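Local atomic coordinates of anopheles gambiae adenosine kinase (Anopheles gambiae, PDB entry 3LOO), a protein that catalyses the ATP-dependent phosphorylation of adenosine to AMP, as an adenosine kinase of the pfkB carbohydrate kinase family, and binds bis(adenosine)-5'-tetraphosphate together with magnesium. Residues N223-E226 with E227-Y231; K268-G271 with K272-R275. One frame throughout, in Å; residues are numbered along the deposited sequence.

Contact 1: N223-E226 with E227-Y231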
ATOM      1  N   ASN A 223     -18.978   3.733   0.433  1.00 28.62           N
ATOM      2  CA  ASN A 223     -19.362   4.748  -0.527  1.00 30.07           C
ATOM      3  C   ASN A 223     -18.174   5.528  -1.152  1.00 30.50           C
ATOM      4  O   ASN A 223     -18.219   5.876  -2.335  1.00 31.16           O
ATOM      5  CB  ASN A 223     -20.446   5.673   0.040  1.00 31.18           C
ATOM      6  CG  ASN A 223     -21.808   4.952   0.175  1.00 33.39           C
ATOM      7  OD1 ASN A 223     -22.105   4.011  -0.559  1.00 35.89           O
ATOM      8  ND2 ASN A 223     -22.612   5.391   1.115  1.00 36.77           N
ATOM      9  N   ASN A 224     -17.136   5.786  -0.361  1.00 29.97           N
ATOM     10  CA  ASN A 224     -15.905   6.412  -0.865  1.00 30.00           C
ATOM     11  C   ASN A 224     -15.311   5.573  -1.979  1.00 29.59           C
ATOM     12  O   ASN A 224     -14.914   6.089  -3.023  1.00 28.98           O
ATOM     13  CB  ASN A 224     -14.853   6.554   0.244  1.00 29.26           C
ATOM     14  CG  ASN A 224     -15.159   7.672   1.223  1.00 30.25           C
ATOM     15  OD1 ASN A 224     -16.032   8.510   1.013  1.00 30.62           O
ATOM     16  ND2 ASN A 224     -14.415   7.698   2.286  1.00 30.22           N
ATOM     17  N   LEU A 225     -15.261   4.277  -1.730  1.00 28.82           N
ATOM     18  CA  LEU A 225     -14.773   3.305  -2.656  1.00 29.99           C
ATOM     19  C   LEU A 225     -15.564   3.343  -3.967  1.00 30.75           C
ATOM     20  O   LEU A 225     -14.987   3.391  -5.072  1.00 29.92           O
ATOM     21  CB  LEU A 225     -14.909   1.949  -2.010  1.00 29.60           C
ATOM     22  CG  LEU A 225     -13.801   0.934  -2.161  1.00 32.32           C
ATOM     23  CD1 LEU A 225     -12.449   1.601  -2.338  1.00 30.85           C
ATOM     24  CD2 LEU A 225     -13.839   0.035  -0.918  1.00 28.75           C
ATOM     25  N   GLU A 226     -16.888   3.347  -3.838  1.00 30.52           N
ATOM     26  CA  GLU A 226     -17.777   3.493  -4.961  1.00 31.09           C
ATOM     27  C   GLU A 226     -17.517   4.793  -5.721  1.00 30.90           C
ATOM     28  O   GLU A 226     -17.510   4.775  -6.948  1.00 31.88           O
ATOM     29  CB  GLU A 226     -19.238   3.495  -4.487  1.00 31.10           C
ATOM     30  CG  GLU A 226     -19.762   2.135  -4.086  1.00 37.45           C
ATOM     31  CD  GLU A 226     -21.290   2.079  -4.148  1.00 40.86           C
ATOM     32  OE1 GLU A 226     -21.948   2.954  -3.536  1.00 42.05           O
ATOM     33  OE2 GLU A 226     -21.813   1.208  -4.866  1.00 43.46           O
ATOM     34  N   GLU A 227     -17.376   5.911  -5.001  1.00 29.61           N
ATOM     35  CA  GLU A 227     -17.184   7.191  -5.634  1.00 29.88           C
ATOM     36  C   GLU A 227     -15.813   7.292  -6.404  1.00 29.27           C
ATOM     37  O   GLU A 227     -15.724   7.945  -7.455  1.00 28.95           O
ATOM     38  CB  GLU A 227     -17.312   8.335  -4.607  1.00 30.35           C
ATOM     39  CG  GLU A 227     -17.331   9.734  -5.291  1.00 32.03           C
ATOM     40  CD  GLU A 227     -17.453  10.919  -4.342  1.00 34.30           C
ATOM     41  OE1 GLU A 227     -17.271  10.786  -3.121  1.00 37.50           O
ATOM     42  OE2 GLU A 227     -17.734  12.023  -4.822  1.00 37.75           O
ATOM     43  N   ILE A 228     -14.769   6.624  -5.907  1.00 28.53           N
ATOM     44  CA  ILE A 228     -13.432   6.725  -6.539  1.00 27.36           C
ATOM     45  C   ILE A 228     -13.230   5.671  -7.646  1.00 27.08           C
ATOM     46  O   ILE A 228     -12.413   5.861  -8.552  1.00 27.10           O
ATOM     47  CB  ILE A 228     -12.275   6.646  -5.490  1.00 26.40           C
ATOM     48  CG1 ILE A 228     -10.987   7.293  -6.047  1.00 26.47           C
ATOM     49  CG2 ILE A 228     -11.986   5.167  -5.093  1.00 26.21           C
ATOM     50  CD1 ILE A 228      -9.923   7.653  -4.931  1.00 23.13           C
ATOM     51  N   PHE A 229     -13.957   4.557  -7.574  1.00 26.43           N
ATOM     52  CA  PHE A 229     -13.778   3.491  -8.529  1.00 27.53           C
ATOM     53  C   PHE A 229     -13.797   3.844 -10.030  1.00 27.20           C
ATOM     54  O   PHE A 229     -13.017   3.243 -10.764  1.00 27.03           O
ATOM     55  CB  PHE A 229     -14.712   2.312  -8.276  1.00 28.12           C
ATOM     56  CG  PHE A 229     -14.142   1.289  -7.331  1.00 32.58           C
ATOM     57  CD1 PHE A 229     -12.783   1.248  -7.067  1.00 33.42           C
ATOM     58  CD2 PHE A 229     -14.977   0.385  -6.679  1.00 34.60           C
ATOM     59  CE1 PHE A 229     -12.252   0.305  -6.169  1.00 38.83           C
ATOM     60  CE2 PHE A 229     -14.456  -0.574  -5.795  1.00 36.26           C
ATOM     61  CZ  PHE A 229     -13.092  -0.613  -5.538  1.00 39.03           C
ATOM     62  N   PRO A 230     -14.657   4.799 -10.493  1.00 26.93           N
ATOM     63  CA  PRO A 230     -14.644   5.140 -11.933  1.00 26.64           C
ATOM     64  C   PRO A 230     -13.273   5.622 -12.415  1.00 25.86           C
ATOM     65  O   PRO A 230     -12.941   5.522 -13.583  1.00 24.71           O
ATOM     66  CB  PRO A 230     -15.671   6.307 -12.021  1.00 26.47           C
ATOM     67  CG  PRO A 230     -16.706   5.934 -10.881  1.00 27.80           C
ATOM     68  CD  PRO A 230     -15.729   5.533  -9.769  1.00 27.89           C
ATOM     69  N   TYR A 231     -12.477   6.150 -11.490  1.00 26.88           N
ATOM     70  CA  TYR A 231     -11.192   6.744 -11.818  1.00 25.71           C
ATOM     71  C   TYR A 231     -10.054   5.804 -11.516  1.00 25.73           C
ATOM     72  O   TYR A 231      -8.889   6.179 -11.633  1.00 27.06           O
ATOM     73  CB  TYR A 231     -11.009   8.016 -11.014  1.00 26.36           C
ATOM     74  CG  TYR A 231     -12.209   8.914 -11.055  1.00 27.63           C
ATOM     75  CD1 TYR A 231     -12.465   9.736 -12.167  1.00 29.81           C
ATOM     76  CD2 TYR A 231     -13.140   8.904 -10.014  1.00 30.52           C
ATOM     77  CE1 TYR A 231     -13.594  10.565 -12.209  1.00 28.26           C
ATOM     78  CE2 TYR A 231     -14.289   9.702 -10.059  1.00 28.41           C
ATOM     79  CZ  TYR A 231     -14.502  10.529 -11.153  1.00 33.08           C
ATOM     80  OH  TYR A 231     -15.609  11.353 -11.163  1.00 32.33           O
TER
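Leu-225 O, in helix 222-228, takes two backbone N-H groups: Phe-229 N at 2.9 Å, with an N-H...O angle of 141°, and Ile-228 N by a weak bond at 3.3 Å. Ile-228 N is shared in turn, because its stronger bond runs to Asn-224 O at 2.9 Å. One residue earlier, Glu-227 N bonds Asn-223 O at 2.8 Å, straighter than the other two i-to-i+4 bonds. The weak i-to-i+3 bond lies just ahead of the 3-10 residues 229-231, where Tyr-231 N bonds Ile-228 O. Pro-230, which has no N-H to offer, sets its CD 3.4 Å from Glu-226 O, the carbonyl four residues back.

Leu-225 and Phe-229, one helical turn apart, carry the apolar part of the contact. Their side chains run alongside each other in the same direction, and Leu-225 CG meets the far end of the ring at Phe-229 CZ, 3.8 Å away, with CD1 close behind. The carbonyl oxygen of Leu-225 also lies over one face of the ring, 3.2 Å above its plane and displaced toward the rim near CG. Chi1 of -89° in Phe-229 carries the ring back over the preceding turn. On another side of the helix, Ile-228 brings CG2 to 3.5 Å from Leu-225 O, while CG1, anti to the backbone N, leads the rest of the chain away.

The helix belongs to the beta-alpha-beta crossover from strand 207-211 to its parallel neighbour 234-238. It packs against the sheet through Leu-225 on Met-210 and Ile-228 on Phe-208 and Met-210, all on strand 207-211. Phe-229 reaches Phe-249 and Leu-266 in loops, and Asn-224 and Glu-227 lie against Phe-191 of helix 187-203.

Contact 2: K268-G271 with K272-R275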
ATOM      1  N   LYS A 268     -16.365   3.315 -15.842  1.00 32.83           N
ATOM      2  CA  LYS A 268     -15.016   3.837 -15.799  1.00 32.29           C
ATOM      3  C   LYS A 268     -15.031   5.157 -16.529  1.00 32.81           C
ATOM      4  O   LYS A 268     -15.531   5.239 -17.643  1.00 32.65           O
ATOM      5  CB  LYS A 268     -14.068   2.862 -16.486  1.00 32.38           C
ATOM      6  CG  LYS A 268     -12.597   3.279 -16.398  1.00 30.80           C
ATOM      7  CD  LYS A 268     -11.681   2.129 -16.687  1.00 30.25           C
ATOM      8  CE  LYS A 268     -10.245   2.427 -16.252  1.00 27.23           C
ATOM      9  NZ  LYS A 268      -9.836   3.745 -16.747  1.00 25.22           N
ATOM     10  N   GLU A 269     -14.514   6.186 -15.880  1.00 33.21           N
ATOM     11  CA  GLU A 269     -14.406   7.528 -16.446  1.00 34.80           C
ATOM     12  C   GLU A 269     -13.527   7.616 -17.717  1.00 35.06           C
ATOM     13  O   GLU A 269     -13.988   8.073 -18.764  1.00 34.44           O
ATOM     14  CB  GLU A 269     -13.912   8.494 -15.367  1.00 34.66           C
ATOM     15  CG  GLU A 269     -13.729   9.922 -15.822  1.00 38.38           C
ATOM     16  CD  GLU A 269     -15.041  10.613 -16.195  1.00 42.92           C
ATOM     17  OE1 GLU A 269     -16.123  10.029 -15.971  1.00 43.66           O
ATOM     18  OE2 GLU A 269     -14.982  11.757 -16.703  1.00 44.49           O
ATOM     19  N   ASN A 270     -12.269   7.194 -17.619  1.00 35.06           N
ATOM     20  CA  ASN A 270     -11.386   7.178 -18.782  1.00 35.45           C
ATOM     21  C   ASN A 270     -11.561   5.848 -19.448  1.00 35.85           C
ATOM     22  O   ASN A 270     -10.851   4.878 -19.161  1.00 34.97           O
ATOM     23  CB  ASN A 270      -9.912   7.447 -18.409  1.00 36.18           C
ATOM     24  CG  ASN A 270      -8.974   7.438 -19.638  1.00 36.27           C
ATOM     25  OD1 ASN A 270      -9.425   7.586 -20.762  1.00 32.81           O
ATOM     26  ND2 ASN A 270      -7.669   7.226 -19.407  1.00 34.41           N
ATOM     27  N   GLY A 271     -12.573   5.806 -20.315  1.00 37.50           N
ATOM     28  CA  GLY A 271     -12.915   4.624 -21.104  1.00 38.32           C
ATOM     29  C   GLY A 271     -11.802   4.090 -21.985  1.00 39.08           C
ATOM     30  O   GLY A 271     -11.805   2.909 -22.298  1.00 40.11           O
ATOM     31  N   LYS A 272     -10.855   4.936 -22.385  1.00 39.91           N
ATOM     32  CA  LYS A 272      -9.713   4.520 -23.249  1.00 40.63           C
ATOM     33  C   LYS A 272      -8.690   3.555 -22.622  1.00 39.88           C
ATOM     34  O   LYS A 272      -7.844   2.980 -23.323  1.00 40.48           O
ATOM     35  CB  LYS A 272      -8.940   5.741 -23.726  1.00 41.55           C
ATOM     36  CG  LYS A 272      -9.470   6.359 -25.016  1.00 45.53           C
ATOM     37  CD  LYS A 272      -8.504   7.425 -25.527  1.00 49.08           C
ATOM     38  CE  LYS A 272      -8.659   8.725 -24.753  1.00 52.44           C
ATOM     39  NZ  LYS A 272     -10.079   9.204 -24.839  1.00 53.73           N
ATOM     40  N   ARG A 273      -8.701   3.429 -21.308  1.00 37.61           N
ATOM     41  CA  ARG A 273      -7.891   2.404 -20.689  1.00 35.51           C
ATOM     42  C   ARG A 273      -8.836   1.497 -19.894  1.00 33.55           C
ATOM     43  O   ARG A 273      -9.609   1.974 -19.045  1.00 32.44           O
ATOM     44  CB  ARG A 273      -6.795   3.025 -19.813  1.00 35.49           C
ATOM     45  CG  ARG A 273      -5.776   1.991 -19.308  1.00 37.99           C
ATOM     46  CD  ARG A 273      -4.733   2.634 -18.375  1.00 41.26           C
ATOM     47  NE  ARG A 273      -3.740   3.467 -19.077  1.00 43.44           N
ATOM     48  CZ  ARG A 273      -3.733   4.801 -19.103  1.00 43.61           C
ATOM     49  NH1 ARG A 273      -4.670   5.525 -18.497  1.00 43.39           N
ATOM     50  NH2 ARG A 273      -2.771   5.424 -19.746  1.00 45.32           N
ATOM     51  N   LYS A 274      -8.815   0.217 -20.238  1.00 31.46           N
ATOM     52  CA  LYS A 274      -9.603  -0.802 -19.563  1.00 31.34           C
ATOM     53  C   LYS A 274      -9.036  -1.100 -18.164  1.00 30.29           C
ATOM     54  O   LYS A 274      -7.824  -1.289 -18.000  1.00 28.69           O
ATOM     55  CB  LYS A 274      -9.594  -2.096 -20.378  1.00 32.03           C
ATOM     56  CG  LYS A 274     -10.193  -1.938 -21.798  1.00 35.03           C
ATOM     57  CD  LYS A 274     -10.511  -3.268 -22.379  1.00 41.81           C
ATOM     58  CE  LYS A 274     -11.818  -3.247 -23.166  1.00 44.85           C
ATOM     59  NZ  LYS A 274     -11.542  -3.458 -24.611  1.00 48.39           N
ATOM     60  N   ARG A 275      -9.925  -1.159 -17.172  1.00 29.19           N
ATOM     61  CA  ARG A 275      -9.501  -1.430 -15.796  1.00 27.83           C
ATOM     62  C   ARG A 275      -8.885  -2.807 -15.662  1.00 27.01           C
ATOM     63  O   ARG A 275      -9.351  -3.789 -16.251  1.00 26.25           O
ATOM     64  CB  ARG A 275     -10.669  -1.317 -14.815  1.00 27.93           C
ATOM     65  CG  ARG A 275     -10.273  -1.482 -13.335  1.00 26.83           C
ATOM     66  CD  ARG A 275     -11.483  -1.230 -12.409  1.00 25.89           C
ATOM     67  NE  ARG A 275     -12.055   0.123 -12.515  1.00 22.78           N
ATOM     68  CZ  ARG A 275     -13.220   0.416 -13.102  1.00 25.22           C
ATOM     69  NH1 ARG A 275     -13.930  -0.519 -13.723  1.00 24.96           N
ATOM     70  NH2 ARG A 275     -13.681   1.660 -13.080  1.00 25.26           N
TER
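Lys-268 and Arg-275 lie alongside each other across a surface loop, their ends pointing opposite ways. Lys-268 CD sits over one face of the Arg-275 guanidinium, displaced toward its rim, while Arg-275 NH2 approaches Lys-268 CB at 3.6 Å. The lysine runs extended as far as CE and then bends (chi4 -48°), which swings the ammonium toward the type I beta turn from Asn-270 to Arg-273. There NZ bonds Asn-270 O at 2.9 Å and forms a salt bridge with Asp-233; its bond to Arg-273 O is weak, CE lying as close to that oxygen as NZ. The turn's own bond, Arg-273 N to Asn-270 O, is weak at 3.4 Å.

The side chain of Asn-270 slants over those of Lys-272 and Arg-273. Its OD1 takes a weak bond from Lys-272 N at 3.4 Å. ND2 packs 3.6 Å from Arg-273 NH1 without a hydrogen bond, the amide and guanidinium planes standing 81° apart; NH1 bonds Gly-205 O weakly and makes a long, weak ion pair with Asp-233.

The loop joins helix 256-264 to strand 276-281. Arg-275, buried just before that strand, turns its guanidinium into backbone carbonyls: NH1 bonds Ala-264 O and Leu-266 O, NH2 Phe-229 O and Pro-267 O, and NE Val-232 O, tying the helix end to the approach to strand 234-238.

In the fold
Contact 1 precedes contact 2 in the chain, and their centres are 14 Å apart. They meet where the 3-10 end of 227-231 runs beside 268-271: Pro-230 O lies 2.9 Å from Glu-269 N, a probable hydrogen bond, and Tyr-231 CE1 packs on Glu-269 CG at 3.7 Å. Together they join the connections leading into the parallel neighbours 234-238 and 276-281 of the nine-stranded sheet. In contact 1 the side chain of Asn-224 is about 14 Å from the bound bis(adenosine)-5'-tetraphosphate, and that of Leu-225 about 14 Å from magnesium. Contact 2 lies farther out, its centre 22 Å from the chain's centre against 17 Å.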